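Local coordinates for protein alpha-glucosidase (Bacteroides thetaiotaomicron, PDB 5XFM) that is a glycoside hydrolase family 97 enzyme that cleaves beta-L-arabinopyranosides and alpha-galactosides and binds a calcium ion, at residues A[452-457]-A[479-484]; A[475-480]-A[520-525]. The protein carries 1 engineered substitution. One frame throughout, in Å; residues are numbered along the deposited sequence.

How the interactions relate
Interactions 1 and 2 share Phe479 and Ile480, so residues 475-484 run through both, facing the loop 452-457 on one flank and the segment 520-525 on another. Their centres lie 7 Å apart. Direct contacts join them: His477 O is 3.0 Å from Asn482 N, and Asn482 OD1 lies 2.8 Å from Gln523 N, both probable hydrogen bonds. Val454 CG2 also packs on His477 CE1 at 3.5 Å. Calcium belongs to interaction 1 through Glu452, whereas the His477 side chain of interaction 2 is about 13 Å from the ion, so interaction 2 is not part of the metal site.

Interaction 1: residues A[452-457]-A[479-484]; sequences EAVLAS and FIRNTV. With CA (calcium ion), chain E.
The guanidinium of Arg481 meets two consecutive backbone carbonyls at its edge, Glu452 O and Ala453 O, while Val454 CB stands oblique to it. This contact lies in the catalytic (β/α)8 barrel, in the loop that follows strand 448-451, and the same loop carries a calcium ligand. NE donates to Ala453 O at 3.0 Å with the acceptor essentially in the guanidinium plane; NH2 donates to Glu452 O at 2.9 Å, an acceptor tilted out of that plane. Both bonds are bent, with N-H...O angles of 142°, and both donors sit above their carbonyl planes. Ala453 has a left-handed helical backbone (phi 47°), and the two carbonyl oxygens, Glu452 O and Ala453 O, lie just 3.4 Å apart. In Arg481, chi1 (164°) sets CG anti to the backbone N, and Arg481 CG lies 4.2 Å from Val454 CB; the bend at chi2 then turns CD and the guanidinium toward the two carbonyls. Ser486 O takes a further bond from NH2, so this nitrogen ties two loops together. A methionine in place of Arg481 would probably leave both carbonyls without these donors and the loop that carries Glu452 less firmly held. Glu452 CB points away from segment 479-484, and the chain beyond CG is extended as far as the carboxylate, whose OE1 also accepts from Gly434 N. Glu174 and Glu458 bind the same calcium, along with four waters. The Glu452 carboxylate grips the ion with both oxygens, unequally: OE2 at 2.4 Å from calcium and OE1 at 2.7 Å.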
ATOM      1  N   GLU A 452       4.355  -4.272  -4.538  1.00 18.82           N
ATOM      2  CA  GLU A 452       5.606  -3.661  -4.100  1.00 17.28           C
ATOM      3  C   GLU A 452       5.325  -2.168  -3.872  1.00 15.47           C
ATOM      4  O   GLU A 452       4.995  -1.764  -2.758  1.00 17.60           O
ATOM      5  CB  GLU A 452       6.726  -3.896  -5.122  1.00 19.19           C
ATOM      6  CG  GLU A 452       8.141  -3.518  -4.650  1.00 15.63           C
ATOM      7  CD  GLU A 452       9.179  -3.720  -5.744  1.00 24.97           C
ATOM      8  OE1 GLU A 452       8.812  -3.594  -6.934  1.00 20.87           O
ATOM      9  OE2 GLU A 452      10.356  -4.005  -5.425  1.00 27.02           O
ATOM     10  N   ALA A 453       5.407  -1.370  -4.935  1.00 14.43           N
ATOM     11  CA  ALA A 453       5.116   0.067  -4.885  1.00 18.17           C
ATOM     12  C   ALA A 453       5.788   0.758  -3.701  1.00 16.34           C
ATOM     13  O   ALA A 453       5.187   1.602  -3.039  1.00 18.63           O
ATOM     14  CB  ALA A 453       3.612   0.301  -4.839  1.00 18.10           C
ATOM     15  N   VAL A 454       7.047   0.410  -3.466  1.00 15.88           N
ATOM     16  CA  VAL A 454       7.822   0.955  -2.362  1.00 13.76           C
ATOM     17  C   VAL A 454       9.279   0.588  -2.594  1.00 23.48           C
ATOM     18  O   VAL A 454       9.580  -0.345  -3.350  1.00 17.68           O
ATOM     19  CB  VAL A 454       7.350   0.397  -0.988  1.00 12.95           C
ATOM     20  CG1 VAL A 454       7.698  -1.077  -0.857  1.00 16.64           C
ATOM     21  CG2 VAL A 454       7.954   1.173   0.166  1.00 13.45           C
ATOM     22  N   LEU A 455      10.178   1.337  -1.965  1.00 18.36           N
ATOM     23  CA  LEU A 455      11.576   0.966  -1.924  1.00 17.26           C
ATOM     24  C   LEU A 455      11.704  -0.246  -1.005  1.00 19.62           C
ATOM     25  O   LEU A 455      11.775  -0.115   0.218  1.00 17.23           O
ATOM     26  CB  LEU A 455      12.427   2.146  -1.449  1.00 16.68           C
ATOM     27  CG  LEU A 455      12.631   3.166  -2.570  1.00 17.29           C
ATOM     28  CD1 LEU A 455      13.116   4.493  -2.052  1.00 12.72           C
ATOM     29  CD2 LEU A 455      13.623   2.599  -3.577  1.00 17.69           C
ATOM     30  N   ALA A 456      11.710  -1.431  -1.605  1.00 18.98           N
ATOM     31  CA  ALA A 456      11.719  -2.672  -0.836  1.00 24.94           C
ATOM     32  C   ALA A 456      13.116  -3.015  -0.320  1.00 21.67           C
ATOM     33  O   ALA A 456      14.087  -2.303  -0.581  1.00 17.48           O
ATOM     34  CB  ALA A 456      11.170  -3.821  -1.675  1.00 21.92           C
ATOM     35  N   SER A 457      13.191  -4.109   0.428  1.00 21.64           N
ATOM     36  CA  SER A 457      14.423  -4.552   1.064  1.00 21.16           C
ATOM     37  C   SER A 457      15.557  -4.809   0.073  1.00 21.92           C
ATOM     38  O   SER A 457      16.731  -4.785   0.453  1.00 22.49           O
ATOM     39  CB  SER A 457      14.139  -5.811   1.888  1.00 25.71           C
ATOM     40  OG  SER A 457      13.818  -6.906   1.047  1.00 26.65           O
ATOM     41  N   PHE A 479       2.254   4.638   8.673  1.00 25.91           N
ATOM     42  CA  PHE A 479       1.488   5.879   8.590  1.00 23.83           C
ATOM     43  C   PHE A 479       1.075   6.232   7.154  1.00 25.95           C
ATOM     44  O   PHE A 479       0.121   6.991   6.947  1.00 21.58           O
ATOM     45  CB  PHE A 479       2.292   7.050   9.174  1.00 25.35           C
ATOM     46  CG  PHE A 479       2.666   6.888  10.629  1.00 26.06           C
ATOM     47  CD1 PHE A 479       3.943   6.480  10.989  1.00 27.95           C
ATOM     48  CD2 PHE A 479       1.753   7.174  11.632  1.00 26.15           C
ATOM     49  CE1 PHE A 479       4.294   6.346  12.323  1.00 26.09           C
ATOM     50  CE2 PHE A 479       2.098   7.040  12.965  1.00 25.96           C
ATOM     51  CZ  PHE A 479       3.370   6.624  13.310  1.00 24.43           C
ATOM     52  N   ILE A 480       1.798   5.704   6.167  1.00 17.06           N
ATOM     53  CA  ILE A 480       1.621   6.146   4.780  1.00 17.62           C
ATOM     54  C   ILE A 480       1.432   4.989   3.779  1.00 21.65           C
ATOM     55  O   ILE A 480       0.305   4.564   3.531  1.00 18.87           O
ATOM     56  CB  ILE A 480       2.813   7.037   4.325  1.00 14.46           C
ATOM     57  CG1 ILE A 480       3.033   8.177   5.326  1.00 16.28           C
ATOM     58  CG2 ILE A 480       2.567   7.619   2.937  1.00 11.08           C
ATOM     59  CD1 ILE A 480       4.196   9.077   5.013  1.00 15.24           C
ATOM     60  N   ARG A 481       2.515   4.472   3.207  1.00 17.59           N
ATOM     61  CA  ARG A 481       2.380   3.506   2.113  1.00 21.75           C
ATOM     62  C   ARG A 481       1.537   2.289   2.491  1.00 18.85           C
ATOM     63  O   ARG A 481       0.641   1.892   1.748  1.00 16.75           O
ATOM     64  CB  ARG A 481       3.758   3.040   1.626  1.00 17.34           C
ATOM     65  CG  ARG A 481       3.738   1.760   0.777  1.00 15.39           C
ATOM     66  CD  ARG A 481       2.922   1.891  -0.514  1.00 19.62           C
ATOM     67  NE  ARG A 481       2.936   0.635  -1.262  1.00 20.22           N
ATOM     68  CZ  ARG A 481       2.132  -0.396  -1.018  1.00 21.08           C
ATOM     69  NH1 ARG A 481       1.210  -0.316  -0.066  1.00 18.27           N
ATOM     70  NH2 ARG A 481       2.244  -1.508  -1.737  1.00 20.88           N
ATOM     71  N   ASN A 482       1.825   1.710   3.648  1.00 19.85           N
ATOM     72  CA  ASN A 482       1.230   0.439   4.036  1.00 17.30           C
ATOM     73  C   ASN A 482      -0.173   0.584   4.654  1.00 21.27           C
ATOM     74  O   ASN A 482      -0.946  -0.381   4.694  1.00 24.04           O
ATOM     75  CB  ASN A 482       2.200  -0.289   4.981  1.00 19.11           C
ATOM     76  CG  ASN A 482       1.887  -1.763   5.134  1.00 18.46           C
ATOM     77  OD1 ASN A 482       2.194  -2.366   6.159  1.00 24.23           O
ATOM     78  ND2 ASN A 482       1.271  -2.351   4.114  1.00 17.82           N
ATOM     79  N   THR A 483      -0.516   1.790   5.110  1.00 23.32           N
ATOM     80  CA  THR A 483      -1.820   2.024   5.736  1.00 13.24           C
ATOM     81  C   THR A 483      -2.976   1.922   4.733  1.00 15.75           C
ATOM     82  O   THR A 483      -4.103   1.621   5.115  1.00 22.04           O
ATOM     83  CB  THR A 483      -1.882   3.416   6.452  1.00 21.08           C
ATOM     84  OG1 THR A 483      -2.889   3.397   7.462  1.00 19.12           O
ATOM     85  CG2 THR A 483      -2.185   4.553   5.482  1.00 20.12           C
ATOM     86  N   VAL A 484      -2.714   2.191   3.460  1.00 19.75           N
ATOM     87  CA  VAL A 484      -3.773   2.100   2.459  1.00 17.14           C
ATOM     88  C   VAL A 484      -3.757   0.780   1.699  1.00 23.16           C
ATOM     89  O   VAL A 484      -4.606   0.555   0.835  1.00 25.63           O
ATOM     90  CB  VAL A 484      -3.686   3.246   1.422  1.00 17.62           C
ATOM     91  CG1 VAL A 484      -3.772   4.604   2.114  1.00 15.13           C
ATOM     92  CG2 VAL A 484      -2.410   3.131   0.615  1.00 15.32           C
TER
HETATM   93 CA    CA E 701      11.393  -3.656  -7.584  1.00 20.38          CA
HETATM   94  O   HOH W   1      10.680  -3.673  -9.834  1.00 20.70           O
HETATM   95  O   HOH W   2      13.110  -2.352  -8.857  1.00 24.69           O
HETATM   96  O   HOH W   3      13.868  -4.503  -8.704  1.00 19.68           O
HETATM   97  O   HOH W   4      11.108  -6.044  -7.785  1.00 23.00           O

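Interaction 2: residues A[475-480]-A[520-525]; sequences CLHPFI and VLLQNP
Leu522 reaches His477 and Pro478 with a single methyl, as following its side chain outward makes clear. Its CB is remote from both, 5.9 Å from His477 CB, and CG, anti to the carbonyl carbon (chi1 -48°), is still 5.3 Å from that same His477 CB. At the branch the two methyls part. CD1 continues the extended chain and comes no closer to the histidine than 4.6 Å, measured to His477 CD2. CD2 turns inward instead and makes the contact, 3.9 Å from His477 CB, approaching the imidazole at its edge, near the ring plane, and not over a face. The same methyl touches the proline ring more loosely, 4.5 Å from Pro478 CD. The interaction is therefore apolar and small, with 130 Å² buried in all, and the residues that touch are buried.

Backbone bonds fix the shape of the 475-480 side: Phe479 N donates to Leu476 O and Ile480 N to His477 O, curling the chain into a short helical turn that turns His477 and Pro478 toward Leu522. Across from it, Leu522 is the first residue to leave helical geometry after helix 512-521. The CA atoms of Pro478 and Leu521 are 6.8 Å apart, and the side chains of both residues pack on Leu570 of strand 567-574, while Arg572 NH1 bonds the carbonyls of Val520 and Leu521. The contact thus lies where helix 512-521, which precedes strand 526-528 of the (β/α)8 barrel, meets the C-terminal antiparallel β-domain of this family 97 hydrolase.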
ATOM      1  N   CYS A 475       9.675   3.568   9.914  1.00 21.80           N
ATOM      2  CA  CYS A 475       8.870   4.435  10.765  1.00 28.20           C
ATOM      3  C   CYS A 475       7.997   5.351   9.928  1.00 26.00           C
ATOM      4  O   CYS A 475       7.271   6.187  10.467  1.00 30.81           O
ATOM      5  CB  CYS A 475       9.752   5.272  11.698  1.00 23.65           C
ATOM      6  SG  CYS A 475      10.463   4.347  13.071  1.00 24.09           S
ATOM      7  N   LEU A 476       8.080   5.219   8.609  1.00 24.83           N
ATOM      8  CA  LEU A 476       7.121   5.924   7.764  1.00 23.29           C
ATOM      9  C   LEU A 476       5.950   5.033   7.329  1.00 26.95           C
ATOM     10  O   LEU A 476       4.786   5.448   7.412  1.00 20.22           O
ATOM     11  CB  LEU A 476       7.821   6.504   6.530  1.00 19.29           C
ATOM     12  CG  LEU A 476       8.760   7.678   6.796  1.00 20.60           C
ATOM     13  CD1 LEU A 476       9.569   7.986   5.562  1.00 20.33           C
ATOM     14  CD2 LEU A 476       7.992   8.911   7.255  1.00 21.19           C
ATOM     15  N   HIS A 477       6.254   3.803   6.914  1.00 23.84           N
ATOM     16  CA  HIS A 477       5.269   2.949   6.230  1.00 19.49           C
ATOM     17  C   HIS A 477       3.917   2.701   6.915  1.00 23.71           C
ATOM     18  O   HIS A 477       2.890   2.751   6.243  1.00 21.96           O
ATOM     19  CB  HIS A 477       5.913   1.600   5.923  1.00 19.79           C
ATOM     20  CG  HIS A 477       7.084   1.711   5.001  1.00 23.22           C
ATOM     21  ND1 HIS A 477       7.144   2.650   3.995  1.00 23.35           N
ATOM     22  CD2 HIS A 477       8.261   1.043   4.965  1.00 18.24           C
ATOM     23  CE1 HIS A 477       8.298   2.541   3.362  1.00 22.91           C
ATOM     24  NE2 HIS A 477       8.993   1.572   3.930  1.00 25.83           N
ATOM     25  N   PRO A 478       3.898   2.449   8.236  1.00 24.11           N
ATOM     26  CA  PRO A 478       2.579   2.222   8.833  1.00 22.12           C
ATOM     27  C   PRO A 478       1.669   3.450   8.798  1.00 24.28           C
ATOM     28  O   PRO A 478       0.453   3.297   8.900  1.00 21.29           O
ATOM     29  CB  PRO A 478       2.906   1.819  10.278  1.00 26.14           C
ATOM     30  CG  PRO A 478       4.331   2.174  10.487  1.00 30.58           C
ATOM     31  CD  PRO A 478       4.984   2.079   9.160  1.00 27.83           C
ATOM     32  N   PHE A 479       2.254   4.638   8.673  1.00 25.91           N
ATOM     33  CA  PHE A 479       1.488   5.879   8.590  1.00 23.83           C
ATOM     34  C   PHE A 479       1.075   6.232   7.154  1.00 25.95           C
ATOM     35  O   PHE A 479       0.121   6.991   6.947  1.00 21.58           O
ATOM     36  CB  PHE A 479       2.292   7.050   9.174  1.00 25.35           C
ATOM     37  CG  PHE A 479       2.666   6.888  10.629  1.00 26.06           C
ATOM     38  CD1 PHE A 479       3.943   6.480  10.989  1.00 27.95           C
ATOM     39  CD2 PHE A 479       1.753   7.174  11.632  1.00 26.15           C
ATOM     40  CE1 PHE A 479       4.294   6.346  12.323  1.00 26.09           C
ATOM     41  CE2 PHE A 479       2.098   7.040  12.965  1.00 25.96           C
ATOM     42  CZ  PHE A 479       3.370   6.624  13.310  1.00 24.43           C
ATOM     43  N   ILE A 480       1.798   5.704   6.167  1.00 17.06           N
ATOM     44  CA  ILE A 480       1.621   6.146   4.780  1.00 17.62           C
ATOM     45  C   ILE A 480       1.432   4.989   3.779  1.00 21.65           C
ATOM     46  O   ILE A 480       0.305   4.564   3.531  1.00 18.87           O
ATOM     47  CB  ILE A 480       2.813   7.037   4.325  1.00 14.46           C
ATOM     48  CG1 ILE A 480       3.033   8.177   5.326  1.00 16.28           C
ATOM     49  CG2 ILE A 480       2.567   7.619   2.937  1.00 11.08           C
ATOM     50  CD1 ILE A 480       4.196   9.077   5.013  1.00 15.24           C
ATOM     51  N   VAL A 520       5.805  -7.590  12.206  1.00 26.02           N
ATOM     52  CA  VAL A 520       4.509  -7.182  12.711  1.00 26.28           C
ATOM     53  C   VAL A 520       4.146  -5.788  12.197  1.00 30.25           C
ATOM     54  O   VAL A 520       2.985  -5.507  11.889  1.00 29.64           O
ATOM     55  CB  VAL A 520       4.489  -7.214  14.247  1.00 26.20           C
ATOM     56  CG1 VAL A 520       3.152  -6.733  14.770  1.00 27.42           C
ATOM     57  CG2 VAL A 520       4.767  -8.625  14.737  1.00 26.07           C
ATOM     58  N   LEU A 521       5.143  -4.915  12.105  1.00 24.18           N
ATOM     59  CA  LEU A 521       4.917  -3.556  11.631  1.00 23.92           C
ATOM     60  C   LEU A 521       4.445  -3.495  10.178  1.00 27.93           C
ATOM     61  O   LEU A 521       3.523  -2.750   9.860  1.00 25.32           O
ATOM     62  CB  LEU A 521       6.190  -2.726  11.782  1.00 21.01           C
ATOM     63  CG  LEU A 521       6.610  -2.461  13.228  1.00 24.53           C
ATOM     64  CD1 LEU A 521       7.929  -1.701  13.280  1.00 26.63           C
ATOM     65  CD2 LEU A 521       5.521  -1.717  13.979  1.00 28.84           C
ATOM     66  N   LEU A 522       5.071  -4.279   9.304  1.00 26.18           N
ATOM     67  CA  LEU A 522       4.781  -4.212   7.870  1.00 26.02           C
ATOM     68  C   LEU A 522       3.882  -5.371   7.415  1.00 26.15           C
ATOM     69  O   LEU A 522       4.292  -6.533   7.455  1.00 25.17           O
ATOM     70  CB  LEU A 522       6.093  -4.207   7.069  1.00 23.72           C
ATOM     71  CG  LEU A 522       7.186  -3.236   7.542  1.00 23.98           C
ATOM     72  CD1 LEU A 522       8.382  -3.219   6.594  1.00 25.94           C
ATOM     73  CD2 LEU A 522       6.633  -1.827   7.725  1.00 21.98           C
ATOM     74  N   GLN A 523       2.685  -5.040   6.932  1.00 20.44           N
ATOM     75  CA  GLN A 523       1.652  -6.035   6.625  1.00 15.20           C
ATOM     76  C   GLN A 523       1.572  -6.425   5.141  1.00 19.57           C
ATOM     77  O   GLN A 523       1.576  -5.568   4.248  1.00 13.70           O
ATOM     78  CB  GLN A 523       0.286  -5.512   7.101  1.00 24.29           C
ATOM     79  CG  GLN A 523      -0.914  -6.369   6.724  1.00 15.79           C
ATOM     80  CD  GLN A 523      -1.495  -5.964   5.377  1.00 23.32           C
ATOM     81  OE1 GLN A 523      -1.568  -4.776   5.053  1.00 22.69           O
ATOM     82  NE2 GLN A 523      -1.901  -6.950   4.583  1.00 19.40           N
ATOM     83  N   ASN A 524       1.529  -7.734   4.897  1.00 18.11           N
ATOM     84  CA  ASN A 524       1.240  -8.306   3.579  1.00 18.95           C
ATOM     85  C   ASN A 524       0.839  -9.774   3.757  1.00 25.87           C
ATOM     86  O   ASN A 524       1.492 -10.506   4.504  1.00 26.15           O
ATOM     87  CB  ASN A 524       2.443  -8.174   2.640  1.00 20.86           C
ATOM     88  CG  ASN A 524       2.068  -8.354   1.171  1.00 20.99           C
ATOM     89  OD1 ASN A 524       2.070  -9.468   0.647  1.00 24.30           O
ATOM     90  ND2 ASN A 524       1.735  -7.255   0.508  1.00 16.66           N
ATOM     91  N   PRO A 525      -0.224 -10.216   3.062  1.00 23.25           N
ATOM     92  CA  PRO A 525      -0.828 -11.540   3.268  1.00 25.32           C
ATOM     93  C   PRO A 525       0.134 -12.707   3.001  1.00 25.56           C
ATOM     94  O   PRO A 525       0.165 -13.685   3.751  1.00 21.74           O
ATOM     95  CB  PRO A 525      -1.970 -11.566   2.243  1.00 21.47           C
ATOM     96  CG  PRO A 525      -2.173 -10.158   1.837  1.00 23.13           C
ATOM     97  CD  PRO A 525      -0.866  -9.488   1.957  1.00 19.50           C
TER